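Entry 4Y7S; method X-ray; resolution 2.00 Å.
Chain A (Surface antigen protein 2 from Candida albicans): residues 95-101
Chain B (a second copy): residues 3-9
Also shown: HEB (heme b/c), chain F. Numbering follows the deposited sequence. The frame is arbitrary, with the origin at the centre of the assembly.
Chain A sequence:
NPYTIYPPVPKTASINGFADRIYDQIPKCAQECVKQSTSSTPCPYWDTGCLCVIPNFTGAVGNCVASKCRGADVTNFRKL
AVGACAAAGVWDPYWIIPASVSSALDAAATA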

ATOM      1  N   TRP A  95      -0.210   0.024  14.571  1.00 22.01           N
ATOM      2  CA  TRP A  95       0.037  -1.075  13.645  1.00 18.60           C
ATOM      3  C   TRP A  95      -0.889  -0.853  12.452  1.00 23.67           C
ATOM      4  O   TRP A  95      -2.091  -1.066  12.542  1.00 18.16           O
ATOM      5  N   ILE A  96      -0.332  -0.369  11.348  1.00 16.33           N
ATOM      6  CA  ILE A  96      -1.159   0.157  10.267  1.00 19.66           C
ATOM      7  C   ILE A  96      -1.490  -0.922   9.253  1.00 19.17           C
ATOM      8  O   ILE A  96      -0.676  -1.233   8.395  1.00 20.19           O
ATOM      9  N   ILE A  97      -2.715  -1.435   9.309  1.00 18.24           N
ATOM     10  CA  ILE A  97      -3.132  -2.521   8.422  1.00 14.13           C
ATOM     11  C   ILE A  97      -4.282  -2.108   7.536  1.00 15.40           C
ATOM     12  O   ILE A  97      -5.042  -1.201   7.872  1.00 18.58           O
ATOM     13  N   PRO A  98      -4.437  -2.796   6.401  1.00 17.95           N
ATOM     14  CA  PRO A  98      -5.601  -2.553   5.550  1.00 17.87           C
ATOM     15  C   PRO A  98      -6.940  -2.774   6.296  1.00 18.04           C
ATOM     16  O   PRO A  98      -7.004  -3.600   7.215  1.00 16.00           O
ATOM     17  N   ALA A  99      -7.985  -2.052   5.918  1.00 17.04           N
ATOM     18  CA  ALA A  99      -9.281  -2.213   6.570  1.00 19.27           C
ATOM     19  C   ALA A  99      -9.823  -3.634   6.404  1.00 23.58           C
ATOM     20  O   ALA A  99     -10.422  -4.179   7.323  1.00 20.35           O
ATOM     21  N   SER A 100      -9.615  -4.230   5.233  1.00 21.21           N
ATOM     22  CA  SER A 100     -10.068  -5.605   4.973  1.00 23.95           C
ATOM     23  C   SER A 100      -9.373  -6.611   5.914  1.00 23.32           C
ATOM     24  O   SER A 100      -9.986  -7.563   6.402  1.00 23.55           O
ATOM     25  N   VAL A 101      -8.097  -6.381   6.186  1.00 17.01           N
ATOM     26  CA  VAL A 101      -7.348  -7.247   7.099  1.00 18.74           C
ATOM     27  C   VAL A 101      -7.812  -7.070   8.545  1.00 15.73           C
ATOM     28  O   VAL A 101      -7.954  -8.053   9.290  1.00 20.69           O
TER
ATOM     29  N   TYR B   3     -11.822   0.402  -2.157  1.00 22.08           N
ATOM     30  CA  TYR B   3     -10.599   0.842  -1.480  1.00 23.96           C
ATOM     31  C   TYR B   3     -10.410   0.309  -0.051  1.00 27.94           C
ATOM     32  O   TYR B   3      -9.521   0.773   0.659  1.00 21.81           O
ATOM     33  N   THR B   4     -11.225  -0.658   0.377  1.00 26.79           N
ATOM     34  CA  THR B   4     -11.121  -1.161   1.753  1.00 25.87           C
ATOM     35  C   THR B   4      -9.906  -2.084   1.910  1.00 25.52           C
ATOM     36  O   THR B   4      -9.575  -2.481   3.020  1.00 26.95           O
ATOM     37  N   ILE B   5      -9.227  -2.393   0.808  1.00 21.47           N
ATOM     38  CA  ILE B   5      -7.976  -3.156   0.853  1.00 17.13           C
ATOM     39  C   ILE B   5      -6.780  -2.274   1.237  1.00 19.48           C
ATOM     40  O   ILE B   5      -5.639  -2.732   1.259  1.00 21.73           O
ATOM     41  N   TYR B   6      -7.037  -0.988   1.445  1.00 20.40           N
ATOM     42  CA  TYR B   6      -6.012  -0.047   1.888  1.00 15.42           C
ATOM     43  C   TYR B   6      -6.272   0.299   3.343  1.00 19.84           C
ATOM     44  O   TYR B   6      -7.398   0.089   3.839  1.00 18.74           O
ATOM     45  N   PRO B   7      -5.237   0.801   4.048  1.00 18.90           N
ATOM     46  CA  PRO B   7      -5.428   1.338   5.400  1.00 20.05           C
ATOM     47  C   PRO B   7      -6.444   2.472   5.363  1.00 24.56           C
ATOM     48  O   PRO B   7      -6.390   3.277   4.435  1.00 18.37           O
ATOM     49  N   PRO B   8      -7.354   2.535   6.336  1.00 22.27           N
ATOM     50  CA  PRO B   8      -8.359   3.601   6.354  1.00 22.37           C
ATOM     51  C   PRO B   8      -7.771   4.986   6.547  1.00 25.62           C
ATOM     52  O   PRO B   8      -6.698   5.119   7.126  1.00 27.41           O
ATOM     53  N   VAL B   9      -8.462   5.991   6.024  1.00 28.71           N
ATOM     54  CA  VAL B   9      -8.085   7.385   6.209  1.00 33.07           C
ATOM     55  C   VAL B   9      -9.301   8.167   6.685  1.00 30.47           C
ATOM     56  O   VAL B   9     -10.436   7.817   6.353  1.00 36.80           O
TER

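What stands out in this contact is that both of its hydrogen bonds are backbone to backbone: the first amides of a helix in chain A reach across to carbonyls of an irregular stretch of chain B. Pro A98 holds the N-cap position, and the amides that follow it have no earlier turn to bond to. Ala A99 N donates to Tyr B6 O at 3.0 Å, nearly straight at 170°, and Ser A100 N donates to Thr B4 O at 2.8 Å with a more bent 138°. Chain B presents these carbonyls from a turn closed by its own bond, Tyr B6 N to Tyr B3 O at 3.1 Å.

The two side chains whose CA-to-CB bonds point toward chain B, Ala A99 and Ser A100, are small; Ala A99 CB lies 4.4 Å from Thr B4 CB and 4.3 Å from Pro B8 CD. Ser A100, in the p rotamer, sets its OG 3.6 Å from Ile B5 CA, a packing contact rather than a hydrogen bond. The CA-to-CB bond of Thr B4 (p) runs sideways.

Prolines make the tightest backbone approach: the CA atoms of Pro A98 and Pro B7 come to 3.9 Å, and Pro A98 CB rests 3.3 Å from Ile B5 O. Pro B7 CA also makes a CA-H...O contact with Ile A97 O at 3.6 Å, while Ile A96, in the mm rotamer, brings CG2 to 3.8 Å from Pro B7 CB.

The larger residues Ile A97 (pt), Ile B5 (pt) and Tyr B6 (m) start away from the partner. Tyr B6 turns one ring face to the heme, its CG 3.7 Å from HEB CMB; Tyr B3 (m), out of reach of the chain A stretch, also lays a ring face against the heme, with its OH 3.2 Å from HEB C4C. One short segment thus meets both the chain A stretch and the heme, and Pro B7 touches both, its O lying 3.5 Å from HEB CMA.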

ATOM      1  CB  TRP A  95      -0.180  -2.425  14.320  1.00 24.05           C
ATOM      2  CG  TRP A  95       0.200  -3.603  13.456  1.00 16.10           C
ATOM      3  CD1 TRP A  95       1.373  -3.778  12.782  1.00 18.42           C
ATOM      4  CD2 TRP A  95      -0.588  -4.766  13.196  1.00 13.22           C
ATOM      5  NE1 TRP A  95       1.357  -4.961  12.103  1.00 14.06           N
ATOM      6  CE2 TRP A  95       0.167  -5.597  12.345  1.00 16.74           C
ATOM      7  CE3 TRP A  95      -1.862  -5.193  13.598  1.00 19.00           C
ATOM      8  CZ2 TRP A  95      -0.308  -6.817  11.883  1.00 16.01           C
ATOM      9  CZ3 TRP A  95      -2.327  -6.407  13.142  1.00 21.05           C
ATOM     10  CH2 TRP A  95      -1.549  -7.211  12.300  1.00 17.91           C
ATOM     11  CB  ILE A  96      -0.454   1.306   9.498  1.00 20.98           C
ATOM     12  CG1 ILE A  96       0.181   2.347  10.443  1.00 28.80           C
ATOM     13  CG2 ILE A  96      -1.426   1.970   8.536  1.00 20.73           C
ATOM     14  CD1 ILE A  96      -0.782   3.189  11.237  1.00 28.28           C
ATOM     15  CB  ILE A  97      -3.547  -3.786   9.221  1.00 14.53           C
ATOM     16  CG1 ILE A  97      -4.613  -3.466  10.273  1.00 18.94           C
ATOM     17  CG2 ILE A  97      -2.356  -4.392   9.864  1.00 18.93           C
ATOM     18  CD1 ILE A  97      -5.130  -4.709  11.032  1.00 21.61           C
ATOM     19  CB  PRO A  98      -5.441  -3.593   4.456  1.00 17.07           C
ATOM     20  CG  PRO A  98      -3.984  -3.943   4.450  1.00 17.85           C
ATOM     21  CD  PRO A  98      -3.557  -3.845   5.856  1.00 17.53           C
ATOM     22  CB  ALA A  99     -10.282  -1.204   6.039  1.00 24.91           C
ATOM     23  CB  SER A 100      -9.810  -5.954   3.512  1.00 27.14           C
ATOM     24  OG  SER A 100      -8.420  -5.831   3.221  1.00 23.62           O
ATOM     25  CB  VAL A 101      -5.828  -6.979   7.008  1.00 19.44           C
ATOM     26  CG1 VAL A 101      -5.071  -7.753   8.087  1.00 19.54           C
ATOM     27  CG2 VAL A 101      -5.304  -7.326   5.606  1.00 14.94           C
TER
ATOM     28  CB  TYR B   3     -10.552   2.362  -1.498  1.00 20.65           C
ATOM     29  CG  TYR B   3     -10.478   2.908  -2.908  1.00 21.24           C
ATOM     30  CD1 TYR B   3      -9.269   2.932  -3.597  1.00 21.67           C
ATOM     31  CD2 TYR B   3     -11.621   3.334  -3.578  1.00 22.66           C
ATOM     32  CE1 TYR B   3      -9.190   3.431  -4.893  1.00 22.38           C
ATOM     33  CE2 TYR B   3     -11.552   3.814  -4.870  1.00 28.07           C
ATOM     34  CZ  TYR B   3     -10.335   3.851  -5.524  1.00 25.41           C
ATOM     35  OH  TYR B   3     -10.265   4.316  -6.814  1.00 29.91           O
ATOM     36  CB  THR B   4     -12.380  -1.941   2.188  1.00 39.11           C
ATOM     37  OG1 THR B   4     -12.467  -3.174   1.467  1.00 37.14           O
ATOM     38  CG2 THR B   4     -13.651  -1.097   1.985  1.00 43.17           C
ATOM     39  CB  ILE B   5      -7.680  -3.861  -0.500  1.00 20.04           C
ATOM     40  CG1 ILE B   5      -7.458  -2.833  -1.621  1.00 22.75           C
ATOM     41  CG2 ILE B   5      -8.823  -4.757  -0.872  1.00 24.72           C
ATOM     42  CD1 ILE B   5      -6.795  -3.412  -2.870  1.00 34.00           C
ATOM     43  CB  TYR B   6      -6.017   1.204   1.008  1.00 15.16           C
ATOM     44  CG  TYR B   6      -5.704   0.847  -0.431  1.00 19.02           C
ATOM     45  CD1 TYR B   6      -4.453   0.367  -0.789  1.00 22.02           C
ATOM     46  CD2 TYR B   6      -6.678   0.928  -1.415  1.00 27.49           C
ATOM     47  CE1 TYR B   6      -4.160   0.007  -2.120  1.00 17.21           C
ATOM     48  CE2 TYR B   6      -6.402   0.570  -2.735  1.00 22.15           C
ATOM     49  CZ  TYR B   6      -5.135   0.106  -3.076  1.00 18.61           C
ATOM     50  OH  TYR B   6      -4.838  -0.258  -4.374  1.00 19.82           O
ATOM     51  CB  PRO B   7      -4.041   1.881   5.779  1.00 19.94           C
ATOM     52  CG  PRO B   7      -3.099   1.122   4.919  1.00 19.83           C
ATOM     53  CD  PRO B   7      -3.822   0.869   3.633  1.00 17.72           C
ATOM     54  CB  PRO B   8      -9.243   3.234   7.544  1.00 29.99           C
ATOM     55  CG  PRO B   8      -8.378   2.417   8.426  1.00 32.71           C
ATOM     56  CD  PRO B   8      -7.436   1.673   7.524  1.00 22.29           C
ATOM     57  CB  VAL B   9      -7.548   8.029   4.907  1.00 29.68           C
ATOM     58  CG1 VAL B   9      -6.200   7.474   4.560  1.00 40.47           C
ATOM     59  CG2 VAL B   9      -8.550   7.824   3.772  1.00 29.21           C
TER
HETATM   60 FE   HEB F 201      -8.864   6.554  -3.325  1.00 20.74          FE
HETATM   61  CHA HEB F 201     -11.740   6.254  -1.446  1.00 21.62           C
HETATM   62  CHB HEB F 201      -7.130   4.906  -0.848  1.00 17.33           C
HETATM   63  CHC HEB F 201      -6.190   6.068  -5.451  1.00 19.01           C
HETATM   64  CHD HEB F 201     -10.709   7.643  -5.973  1.00 28.71           C
HETATM   65  NA  HEB F 201      -9.341   5.724  -1.573  1.00 14.56           N
HETATM   66  C1A HEB F 201     -10.566   5.799  -0.924  1.00 22.01           C
HETATM   67  C2A HEB F 201     -10.429   5.315   0.415  1.00 18.50           C
HETATM   68  C3A HEB F 201      -9.163   4.940   0.595  1.00 15.13           C
HETATM   69  C4A HEB F 201      -8.455   5.184  -0.644  1.00 17.50           C
HETATM   70  CMA HEB F 201      -8.566   4.342   1.891  1.00 15.54           C
HETATM   71  CAA HEB F 201     -11.565   5.245   1.464  1.00 23.12           C
HETATM   72  CBA HEB F 201     -12.337   3.921   1.403  1.00 27.95           C
HETATM   73  CGA HEB F 201     -13.199   3.855   2.642  1.00 39.16           C
HETATM   74  O1A HEB F 201     -14.305   4.418   2.612  1.00 39.47           O
HETATM   75  O2A HEB F 201     -12.777   3.277   3.664  1.00 66.55           O
HETATM   76  NB  HEB F 201      -7.027   5.617  -3.170  1.00 16.04           N
HETATM   77  C1B HEB F 201      -6.471   5.061  -2.034  1.00 16.30           C
HETATM   78  C2B HEB F 201      -5.095   4.690  -2.311  1.00 18.74           C
HETATM   79  C3B HEB F 201      -4.855   5.043  -3.586  1.00 16.41           C
HETATM   80  C4B HEB F 201      -6.060   5.620  -4.150  1.00 16.08           C
HETATM   81  CMB HEB F 201      -4.126   4.050  -1.279  1.00 19.02           C
HETATM   82  CAB HEB F 201      -3.583   4.877  -4.424  1.00 17.09           C
HETATM   83  CBB HEB F 201      -2.704   3.915  -4.153  1.00 26.49           C
HETATM   84  NC  HEB F 201      -8.514   6.761  -5.315  1.00 19.18           N
HETATM   85  C1C HEB F 201      -7.332   6.585  -6.004  1.00 23.96           C
HETATM   86  C2C HEB F 201      -7.506   7.036  -7.373  1.00 18.83           C
HETATM   87  C3C HEB F 201      -8.757   7.483  -7.473  1.00 23.00           C
HETATM   88  C4C HEB F 201      -9.404   7.302  -6.209  1.00 26.99           C
HETATM   89  CMC HEB F 201      -6.392   7.031  -8.447  1.00 20.36           C
HETATM   90  CAC HEB F 201      -9.523   8.077  -8.677  1.00 28.72           C
HETATM   91  CBC HEB F 201      -9.010   8.090  -9.897  1.00 32.69           C
HETATM   92  ND  HEB F 201     -10.897   6.869  -3.664  1.00 20.08           N
HETATM   93  C1D HEB F 201     -11.413   7.386  -4.837  1.00 16.54           C
HETATM   94  C2D HEB F 201     -12.838   7.591  -4.696  1.00 24.32           C
HETATM   95  C3D HEB F 201     -13.144   7.145  -3.279  1.00 31.02           C
HETATM   96  C4D HEB F 201     -11.890   6.708  -2.724  1.00 19.91           C
HETATM   97  CMD HEB F 201     -13.814   8.144  -5.753  1.00 31.94           C
HETATM   98  CAD HEB F 201     -14.493   7.147  -2.560  1.00 29.45           C
HETATM   99  CBD HEB F 201     -15.183   5.845  -2.946  1.00 46.39           C
HETATM  100  CGD HEB F 201     -16.558   5.809  -2.331  1.00 63.79           C
HETATM  101  O1D HEB F 201     -17.498   5.300  -3.001  1.00 68.09           O
HETATM  102  O2D HEB F 201     -16.709   6.308  -1.182  1.00 69.37           O